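Local coordinates for FAD dependent oxidoreductase (Chelativorans sp. BNC1, PDB 6PXS), which is an FAD-containing iminodiacetate oxidase of the DadA family, probably passing electrons from its substrate through the bound flavin, at residues V44-A49 with I142-G147; L83-V88 with A148-R153. All coordinates share one frame; numbering follows the deposited sequence.

Overall arrangement
Interactions 1 and 2 lie about 13 Å apart, centre to centre, beside the flavin end of FAD. Along the chain their segments alternate, 44-49, 83-88, 142-147 and 148-153, so the two contacts interleave. Segment 142-147 runs directly into 148-153, and strand 148-149 pairs antiparallel with strand 44-45, where N of Val45 meets O of Ala148 at 2.9 Å in a probable hydrogen bond. Arg87 also packs against the turn at Pro145 and Gly146. Strand 148-149 is thus bordered by 44-45 and by the loop 83-88, itself leading into strand 90-93, the neighbour of 141-144. Together the two contacts link the flavin-binding Val44 to the four-stranded mixed sheet and to helix 152-164.

Interaction 1. Residues V44-A49 with I142-G147; sequences VVCPWA and IHIPGG. With FAD (flavin-adenine dinucleotide), chain E.
Trp48 and Ile144 carry the apolar part of this contact, and their side chains cross obliquely. The methyl CG2 of Ile144 comes to 3.7 Å from CE3 of Trp48, on the six-membered ring of the indole, slanting in rather than sitting squarely over the ring or in its plane. Pro47, next in the chain to Trp48, lays its CD over one face of the same indole, toward the rim. Cys46 adds a lighter touch: its sulphur is anti to the backbone N (chi1 -170°), with SG 3.8 Å from CA of Gly147 and 4.3 Å from CD1 of Ile144.

The second kind of contact is side chain against backbone. Ile144 to Gly147 form a type I beta turn, closed by a 3.1 Å hydrogen bond from N of Gly147 to O of Ile144, and its peptides border the indole. N of Gly147 lies 3.8 Å from CZ3 of Trp48, near the ring plane, while O of Gly146 lies in that plane at the edge, 3.9 Å from CH2 of Trp48. A beta carbon at Gly146 would head toward this rim. The turn connects strand 141-144, part of a mixed sheet with 121-123 and 90-93, to strand 148-149, which pairs with 44-45. No hydrogen bond joins 44-49 to 142-147.

Val44 turns its backbone polar atoms to the cofactor. N of Val44 donates to O4 of FAD at 3.1 Å, nearly straight at 170°, and N3 of FAD returns a weak bond to O of Val44. The pair, one bond of it weak, would help to set the orientation of the pyrimidine edge of the isoalloxazine, and the N-H at O4 would probably favour added negative charge on the flavin upon reduction.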
ATOM      1  N   VAL A  44       2.909  23.803   6.758  1.00 48.69           N
ATOM      2  CA  VAL A  44       3.749  24.945   7.097  1.00 44.06           C
ATOM      3  C   VAL A  44       2.857  26.105   7.517  1.00 44.81           C
ATOM      4  O   VAL A  44       1.859  26.407   6.851  1.00 46.95           O
ATOM      5  CB  VAL A  44       4.643  25.342   5.913  1.00 42.21           C
ATOM      6  CG1 VAL A  44       5.416  26.610   6.237  1.00 41.34           C
ATOM      7  CG2 VAL A  44       5.592  24.208   5.568  1.00 44.24           C
ATOM      8  N   VAL A  45       3.215  26.758   8.621  1.00 43.73           N
ATOM      9  CA  VAL A  45       2.480  27.912   9.139  1.00 43.12           C
ATOM     10  C   VAL A  45       3.504  29.026   9.345  1.00 45.12           C
ATOM     11  O   VAL A  45       4.113  29.142  10.414  1.00 47.97           O
ATOM     12  CB  VAL A  45       1.732  27.600  10.438  1.00 42.65           C
ATOM     13  CG1 VAL A  45       0.964  28.821  10.912  1.00 45.23           C
ATOM     14  CG2 VAL A  45       0.795  26.420  10.238  1.00 42.68           C
ATOM     15  N   CYS A  46       3.691  29.860   8.324  1.00 45.71           N
ATOM     16  CA  CYS A  46       4.683  30.928   8.366  1.00 46.91           C
ATOM     17  C   CYS A  46       4.357  31.964   7.293  1.00 46.69           C
ATOM     18  O   CYS A  46       4.947  31.940   6.206  1.00 47.92           O
ATOM     19  CB  CYS A  46       6.088  30.359   8.169  1.00 46.44           C
ATOM     20  SG  CYS A  46       7.416  31.539   8.491  1.00 51.76           S
ATOM     21  N   PRO A  47       3.429  32.888   7.562  1.00 47.36           N
ATOM     22  CA  PRO A  47       2.919  33.751   6.486  1.00 51.15           C
ATOM     23  C   PRO A  47       3.777  34.964   6.169  1.00 51.76           C
ATOM     24  O   PRO A  47       3.613  35.543   5.086  1.00 52.13           O
ATOM     25  CB  PRO A  47       1.554  34.194   7.026  1.00 54.98           C
ATOM     26  CG  PRO A  47       1.773  34.259   8.508  1.00 53.14           C
ATOM     27  CD  PRO A  47       2.737  33.137   8.840  1.00 49.32           C
ATOM     28  N   TRP A  48       4.678  35.372   7.062  1.00 53.70           N
ATOM     29  CA  TRP A  48       5.324  36.672   6.924  1.00 56.29           C
ATOM     30  C   TRP A  48       6.241  36.754   5.710  1.00 59.54           C
ATOM     31  O   TRP A  48       6.583  37.864   5.285  1.00 59.54           O
ATOM     32  CB  TRP A  48       6.111  36.993   8.195  1.00 57.75           C
ATOM     33  CG  TRP A  48       5.306  36.786   9.441  1.00 59.88           C
ATOM     34  CD1 TRP A  48       4.391  37.642   9.978  1.00 62.09           C
ATOM     35  CD2 TRP A  48       5.336  35.640  10.300  1.00 60.13           C
ATOM     36  NE1 TRP A  48       3.852  37.102  11.119  1.00 61.65           N
ATOM     37  CE2 TRP A  48       4.416  35.873  11.338  1.00 61.75           C
ATOM     38  CE3 TRP A  48       6.054  34.440  10.291  1.00 60.46           C
ATOM     39  CZ2 TRP A  48       4.194  34.952  12.361  1.00 63.54           C
ATOM     40  CZ3 TRP A  48       5.832  33.526  11.306  1.00 61.44           C
ATOM     41  CH2 TRP A  48       4.911  33.787  12.327  1.00 62.18           C
ATOM     42  N   ALA A  49       6.638  35.620   5.137  1.00 59.29           N
ATOM     43  CA  ALA A  49       7.556  35.601   4.006  1.00 60.03           C
ATOM     44  C   ALA A  49       6.851  35.461   2.664  1.00 62.08           C
ATOM     45  O   ALA A  49       7.526  35.362   1.636  1.00 61.46           O
ATOM     46  CB  ALA A  49       8.565  34.462   4.169  1.00 60.93           C
ATOM     47  N   ILE A 142      17.341  33.807   6.234  1.00 51.95           N
ATOM     48  CA  ILE A 142      16.683  34.695   7.182  1.00 55.04           C
ATOM     49  C   ILE A 142      15.935  33.823   8.179  1.00 56.70           C
ATOM     50  O   ILE A 142      15.117  32.984   7.783  1.00 58.98           O
ATOM     51  CB  ILE A 142      15.725  35.673   6.478  1.00 56.55           C
ATOM     52  CG1 ILE A 142      16.491  36.520   5.460  1.00 57.87           C
ATOM     53  CG2 ILE A 142      15.023  36.560   7.501  1.00 57.44           C
ATOM     54  CD1 ILE A 142      15.601  37.325   4.542  1.00 61.45           C
ATOM     55  N   HIS A 143      16.215  34.017   9.463  1.00 54.64           N
ATOM     56  CA  HIS A 143      15.668  33.176  10.518  1.00 53.05           C
ATOM     57  C   HIS A 143      14.430  33.840  11.109  1.00 50.13           C
ATOM     58  O   HIS A 143      14.501  34.974  11.593  1.00 50.14           O
ATOM     59  CB  HIS A 143      16.717  32.928  11.601  1.00 55.89           C
ATOM     60  CG  HIS A 143      16.295  31.929  12.632  1.00 56.25           C
ATOM     61  ND1 HIS A 143      15.836  32.293  13.878  1.00 55.74           N
ATOM     62  CD2 HIS A 143      16.265  30.575  12.599  1.00 54.90           C
ATOM     63  CE1 HIS A 143      15.540  31.208  14.570  1.00 57.59           C
ATOM     64  NE2 HIS A 143      15.791  30.152  13.816  1.00 56.70           N
ATOM     65  N   ILE A 144      13.306  33.133  11.065  1.00 48.22           N
ATOM     66  CA  ILE A 144      12.052  33.601  11.653  1.00 48.19           C
ATOM     67  C   ILE A 144      11.671  32.638  12.772  1.00 49.04           C
ATOM     68  O   ILE A 144      11.017  31.618  12.507  1.00 52.39           O
ATOM     69  CB  ILE A 144      10.931  33.690  10.605  1.00 45.59           C
ATOM     70  CG1 ILE A 144      11.363  34.568   9.428  1.00 47.59           C
ATOM     71  CG2 ILE A 144       9.660  34.247  11.236  1.00 45.62           C
ATOM     72  CD1 ILE A 144      10.336  34.644   8.315  1.00 44.93           C
ATOM     73  N   PRO A 145      12.045  32.909  14.025  1.00 48.15           N
ATOM     74  CA  PRO A 145      11.762  31.939  15.097  1.00 48.72           C
ATOM     75  C   PRO A 145      10.291  31.587  15.236  1.00 43.87           C
ATOM     76  O   PRO A 145       9.977  30.532  15.801  1.00 41.43           O
ATOM     77  CB  PRO A 145      12.290  32.640  16.357  1.00 51.30           C
ATOM     78  CG  PRO A 145      13.265  33.655  15.860  1.00 53.08           C
ATOM     79  CD  PRO A 145      12.756  34.098  14.525  1.00 50.56           C
ATOM     80  N   GLY A 146       9.380  32.423  14.732  1.00 42.93           N
ATOM     81  CA  GLY A 146       7.960  32.173  14.911  1.00 42.49           C
ATOM     82  C   GLY A 146       7.369  31.150  13.966  1.00 41.49           C
ATOM     83  O   GLY A 146       6.270  30.649  14.224  1.00 41.69           O
ATOM     84  N   GLY A 147       8.064  30.832  12.877  1.00 39.74           N
ATOM     85  CA  GLY A 147       7.562  29.848  11.938  1.00 39.27           C
ATOM     86  C   GLY A 147       7.319  28.508  12.597  1.00 38.77           C
ATOM     87  O   GLY A 147       8.167  28.020  13.350  1.00 42.82           O
TER
HETATM   88  PA  FAD E 401     -10.729  19.106   1.646  1.00 34.20           P
HETATM   89  O1A FAD E 401     -10.464  18.445   0.346  1.00 31.30           O
HETATM   90  O2A FAD E 401      -9.704  18.780   2.737  1.00 37.43           O
HETATM   91  O5B FAD E 401     -12.172  18.791   2.177  1.00 36.36           O
HETATM   92  C5B FAD E 401     -13.245  18.450   1.275  1.00 41.88           C
HETATM   93  C4B FAD E 401     -14.005  17.285   1.853  1.00 43.79           C
HETATM   94  O4B FAD E 401     -15.386  17.346   1.424  1.00 50.20           O
HETATM   95  C3B FAD E 401     -13.487  15.910   1.429  1.00 41.67           C
HETATM   96  O3B FAD E 401     -13.517  15.006   2.527  1.00 38.21           O
HETATM   97  C2B FAD E 401     -14.472  15.500   0.333  1.00 48.53           C
HETATM   98  O2B FAD E 401     -14.575  14.087   0.198  1.00 45.90           O
HETATM   99  C1B FAD E 401     -15.761  16.098   0.885  1.00 50.04           C
HETATM  100  N9A FAD E 401     -16.806  16.312  -0.111  1.00 64.90           N
HETATM  101  C8A FAD E 401     -16.719  17.049  -1.262  1.00 49.07           C
HETATM  102  N7A FAD E 401     -17.822  17.062  -1.971  1.00 55.79           N
HETATM  103  C5A FAD E 401     -18.696  16.276  -1.234  1.00 55.82           C
HETATM  104  C6A FAD E 401     -20.034  15.892  -1.441  1.00 55.56           C
HETATM  105  N6A FAD E 401     -20.759  16.263  -2.500  1.00 53.75           N
HETATM  106  N1A FAD E 401     -20.610  15.100  -0.510  1.00 51.65           N
HETATM  107  C2A FAD E 401     -19.894  14.722   0.552  1.00 53.95           C
HETATM  108  N3A FAD E 401     -18.628  15.023   0.850  1.00 49.50           N
HETATM  109  C4A FAD E 401     -18.082  15.806  -0.086  1.00 52.75           C
HETATM  110  N1  FAD E 401      -1.887  24.684   3.300  1.00 48.07           N
HETATM  111  C2  FAD E 401      -1.105  25.329   4.214  1.00 48.59           C
HETATM  112  O2  FAD E 401      -1.558  26.220   4.940  1.00 50.66           O
HETATM  113  N3  FAD E 401       0.229  24.983   4.344  1.00 44.09           N
HETATM  114  C4  FAD E 401       0.889  24.015   3.615  1.00 44.82           C
HETATM  115  O4  FAD E 401       2.081  23.795   3.818  1.00 46.56           O
HETATM  116  C4X FAD E 401       0.050  23.337   2.644  1.00 44.58           C
HETATM  117  N5  FAD E 401       0.593  22.407   1.910  1.00 42.04           N
HETATM  118  C5X FAD E 401      -0.207  21.758   0.983  1.00 39.85           C
HETATM  119  C6  FAD E 401       0.359  20.761   0.191  1.00 41.20           C
HETATM  120  C7  FAD E 401      -0.402  20.076  -0.751  1.00 39.97           C
HETATM  121  C7M FAD E 401       0.245  19.005  -1.589  1.00 40.53           C
HETATM  122  C8  FAD E 401      -1.758  20.398  -0.914  1.00 40.98           C
HETATM  123  C8M FAD E 401      -2.607  19.677  -1.929  1.00 45.61           C
HETATM  124  C9  FAD E 401      -2.325  21.393  -0.124  1.00 39.84           C
HETATM  125  C9A FAD E 401      -1.564  22.074   0.820  1.00 38.25           C
HETATM  126  N10 FAD E 401      -2.112  23.084   1.637  1.00 38.61           N
HETATM  127  C10 FAD E 401      -1.329  23.742   2.558  1.00 44.05           C
HETATM  128  C1' FAD E 401      -3.526  23.474   1.505  1.00 37.09           C
HETATM  129  C2' FAD E 401      -4.465  22.644   2.378  1.00 37.57           C
HETATM  130  O2' FAD E 401      -4.056  21.276   2.385  1.00 38.44           O
HETATM  131  C3' FAD E 401      -5.883  22.740   1.814  1.00 35.71           C
HETATM  132  O3' FAD E 401      -6.139  24.084   1.423  1.00 39.32           O
HETATM  133  C4' FAD E 401      -6.982  22.307   2.785  1.00 35.02           C
HETATM  134  O4' FAD E 401      -6.728  20.967   3.205  1.00 34.98           O
HETATM  135  C5' FAD E 401      -8.353  22.407   2.151  1.00 37.30           C
HETATM  136  O5' FAD E 401      -9.340  21.896   3.070  1.00 36.52           O
HETATM  137  P   FAD E 401     -10.845  21.742   2.640  1.00 36.98           P
HETATM  138  O1P FAD E 401     -11.322  23.063   2.026  1.00 41.73           O
HETATM  139  O2P FAD E 401     -11.689  21.212   3.741  1.00 34.01           O
HETATM  140  O3P FAD E 401     -10.752  20.680   1.461  1.00 38.96           O

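Interaction 2. Residues L83-V88 with A148-R153; sequences LGYSRV and ARVDGR
Ser86 and Arg149 form a single antiparallel, hydrogen-bonded bridge, N of Ser86 donating to O of Arg149 at 3.2 Å and N of Arg149 to O of Ser86 at 3.3 Å, the runs 83-88 and 148-151 pointing 152° apart. Beyond this single bridge, N of Asp151 makes a separate weak bond to O of Leu83.

The Arg149 side chain folds back over the loop. A bend at chi2 (78°) brings CD within 3.6 Å of O of Gly84, and NH1 donates to that oxygen at 2.7 Å. The oxygen lies in the guanidinium plane, whereas NH1 stands 62° out of the carbonyl plane. CB of Ser86 sits over the centre of the guanidinium, 3.5 Å above it, and Val88 crosses the arginine chain at about a right angle, CG2 being 4.0 Å from CG of Arg149. An alanine in place of this arginine would probably leave the Gly84 carbonyl without its NH1 donor and Ser86 CB without the flat group beneath it, and Asp255 would lose a long, weak ion pair. Tyr85 packs its CE1 3.7 Å from CB of Ala148, while CB of Val150 meets the tyrosine ring at its edge, 4.0 Å from CD1.

Asp151 occupies the N-cap of helix 152-164, its OD1 accepting weakly from N of Arg153. Leu83 and Tyr85 pack on Ile72 of helix 55-76, Val150 touches Tyr68 of that helix, and Arg149 reaches Leu252 and Phe254 of strand 251-254.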
ATOM      1  N   LEU A  83      -0.779  16.515  17.773  1.00 56.61           N
ATOM      2  CA  LEU A  83      -1.210  17.229  16.581  1.00 52.82           C
ATOM      3  C   LEU A  83      -0.063  17.551  15.634  1.00 46.91           C
ATOM      4  O   LEU A  83      -0.297  18.182  14.597  1.00 42.17           O
ATOM      5  CB  LEU A  83      -1.921  18.533  16.969  1.00 52.63           C
ATOM      6  CG  LEU A  83      -3.053  18.383  17.986  1.00 56.30           C
ATOM      7  CD1 LEU A  83      -3.612  19.743  18.375  1.00 58.82           C
ATOM      8  CD2 LEU A  83      -4.145  17.490  17.431  1.00 56.33           C
ATOM      9  N   GLY A  84       1.162  17.145  15.961  1.00 45.57           N
ATOM     10  CA  GLY A  84       2.299  17.436  15.114  1.00 48.90           C
ATOM     11  C   GLY A  84       2.696  18.892  15.056  1.00 52.48           C
ATOM     12  O   GLY A  84       3.470  19.270  14.171  1.00 50.68           O
ATOM     13  N   TYR A  85       2.198  19.720  15.971  1.00 52.43           N
ATOM     14  CA  TYR A  85       2.510  21.140  15.972  1.00 47.34           C
ATOM     15  C   TYR A  85       3.793  21.405  16.750  1.00 48.26           C
ATOM     16  O   TYR A  85       4.098  20.729  17.737  1.00 48.39           O
ATOM     17  CB  TYR A  85       1.364  21.951  16.579  1.00 44.20           C
ATOM     18  CG  TYR A  85       1.621  23.442  16.588  1.00 41.33           C
ATOM     19  CD1 TYR A  85       1.316  24.224  15.483  1.00 43.44           C
ATOM     20  CD2 TYR A  85       2.175  24.065  17.698  1.00 40.97           C
ATOM     21  CE1 TYR A  85       1.555  25.587  15.482  1.00 44.92           C
ATOM     22  CE2 TYR A  85       2.417  25.429  17.708  1.00 42.96           C
ATOM     23  CZ  TYR A  85       2.105  26.184  16.597  1.00 43.44           C
ATOM     24  OH  TYR A  85       2.341  27.540  16.600  1.00 40.75           O
ATOM     25  N   SER A  86       4.549  22.401  16.288  1.00 47.65           N
ATOM     26  CA  SER A  86       5.776  22.803  16.961  1.00 47.87           C
ATOM     27  C   SER A  86       6.256  24.155  16.444  1.00 47.98           C
ATOM     28  O   SER A  86       6.363  24.362  15.230  1.00 44.19           O
ATOM     29  CB  SER A  86       6.860  21.741  16.770  1.00 48.99           C
ATOM     30  OG  SER A  86       8.018  22.050  17.528  1.00 49.22           O
ATOM     31  N   ARG A  87       6.541  25.082  17.359  1.00 49.00           N
ATOM     32  CA  ARG A  87       7.065  26.401  17.005  1.00 49.60           C
ATOM     33  C   ARG A  87       8.574  26.267  16.819  1.00 47.74           C
ATOM     34  O   ARG A  87       9.383  26.633  17.676  1.00 51.42           O
ATOM     35  CB  ARG A  87       6.708  27.424  18.078  1.00 57.10           C
ATOM     36  CG  ARG A  87       7.059  28.866  17.730  1.00 59.24           C
ATOM     37  CD  ARG A  87       6.635  29.818  18.844  1.00 63.07           C
ATOM     38  NE  ARG A  87       6.964  31.212  18.545  1.00 67.62           N
ATOM     39  CZ  ARG A  87       8.090  31.825  18.908  1.00 67.03           C
ATOM     40  NH1 ARG A  87       9.025  31.178  19.594  1.00 68.02           N
ATOM     41  NH2 ARG A  87       8.282  33.096  18.583  1.00 64.48           N
ATOM     42  N   VAL A  88       8.956  25.722  15.657  1.00 45.75           N
ATOM     43  CA  VAL A  88      10.347  25.365  15.396  1.00 43.47           C
ATOM     44  C   VAL A  88      11.118  26.453  14.664  1.00 43.78           C
ATOM     45  O   VAL A  88      12.323  26.291  14.426  1.00 45.50           O
ATOM     46  CB  VAL A  88      10.433  24.060  14.577  1.00 42.07           C
ATOM     47  CG1 VAL A  88       9.827  22.906  15.351  1.00 42.74           C
ATOM     48  CG2 VAL A  88       9.735  24.226  13.228  1.00 40.22           C
ATOM     49  N   ALA A 148       6.163  27.903  12.332  1.00 36.19           N
ATOM     50  CA  ALA A 148       5.797  26.625  12.919  1.00 37.56           C
ATOM     51  C   ALA A 148       5.291  25.688  11.832  1.00 37.05           C
ATOM     52  O   ALA A 148       5.075  26.087  10.685  1.00 35.74           O
ATOM     53  CB  ALA A 148       4.729  26.795  14.008  1.00 42.38           C
ATOM     54  N   ARG A 149       5.110  24.424  12.211  1.00 39.01           N
ATOM     55  CA  ARG A 149       4.545  23.414  11.329  1.00 39.99           C
ATOM     56  C   ARG A 149       3.522  22.600  12.109  1.00 41.82           C
ATOM     57  O   ARG A 149       3.421  22.702  13.334  1.00 38.43           O
ATOM     58  CB  ARG A 149       5.633  22.510  10.727  1.00 40.82           C
ATOM     59  CG  ARG A 149       6.713  22.031  11.698  1.00 47.68           C
ATOM     60  CD  ARG A 149       6.250  20.888  12.597  1.00 46.88           C
ATOM     61  NE  ARG A 149       7.375  20.274  13.301  1.00 45.08           N
ATOM     62  CZ  ARG A 149       7.261  19.337  14.238  1.00 49.54           C
ATOM     63  NH1 ARG A 149       6.064  18.893  14.604  1.00 49.87           N
ATOM     64  NH2 ARG A 149       8.349  18.842  14.814  1.00 52.15           N
ATOM     65  N   VAL A 150       2.752  21.790  11.381  1.00 50.65           N
ATOM     66  CA  VAL A 150       1.689  20.985  11.976  1.00 51.96           C
ATOM     67  C   VAL A 150       1.323  19.882  10.994  1.00 53.25           C
ATOM     68  O   VAL A 150       1.566  19.993   9.794  1.00 54.12           O
ATOM     69  CB  VAL A 150       0.456  21.857  12.326  1.00 52.59           C
ATOM     70  CG1 VAL A 150      -0.109  22.508  11.069  1.00 49.92           C
ATOM     71  CG2 VAL A 150      -0.603  21.024  13.027  1.00 53.54           C
ATOM     72  N   ASP A 151       0.732  18.805  11.511  1.00 53.09           N
ATOM     73  CA  ASP A 151       0.213  17.723  10.680  1.00 55.26           C
ATOM     74  C   ASP A 151      -1.245  18.035  10.354  1.00 54.90           C
ATOM     75  O   ASP A 151      -2.117  17.938  11.224  1.00 55.77           O
ATOM     76  CB  ASP A 151       0.348  16.380  11.394  1.00 60.71           C
ATOM     77  CG  ASP A 151       0.003  15.200  10.499  1.00 64.94           C
ATOM     78  OD1 ASP A 151      -0.938  15.316   9.685  1.00 64.81           O
ATOM     79  OD2 ASP A 151       0.676  14.153  10.610  1.00 65.91           O
ATOM     80  N   GLY A 152      -1.505  18.407   9.100  1.00 53.48           N
ATOM     81  CA  GLY A 152      -2.850  18.816   8.721  1.00 50.30           C
ATOM     82  C   GLY A 152      -3.906  17.778   9.047  1.00 47.87           C
ATOM     83  O   GLY A 152      -4.973  18.107   9.569  1.00 45.98           O
ATOM     84  N   ARG A 153      -3.626  16.507   8.745  1.00 51.47           N
ATOM     85  CA  ARG A 153      -4.624  15.464   8.962  1.00 46.35           C
ATOM     86  C   ARG A 153      -4.913  15.272  10.446  1.00 43.87           C
ATOM     87  O   ARG A 153      -6.076  15.129  10.843  1.00 42.30           O
ATOM     88  CB  ARG A 153      -4.158  14.148   8.337  1.00 50.44           C
ATOM     89  CG  ARG A 153      -5.094  12.980   8.624  1.00 60.12           C
ATOM     90  CD  ARG A 153      -4.733  11.736   7.830  1.00 65.22           C
ATOM     91  NE  ARG A 153      -3.383  11.260   8.121  1.00 70.42           N
ATOM     92  CZ  ARG A 153      -2.349  11.330   7.284  1.00 71.59           C
ATOM     93  NH1 ARG A 153      -1.169  10.861   7.667  1.00 73.63           N
ATOM     94  NH2 ARG A 153      -2.481  11.852   6.068  1.00 66.00           N
TER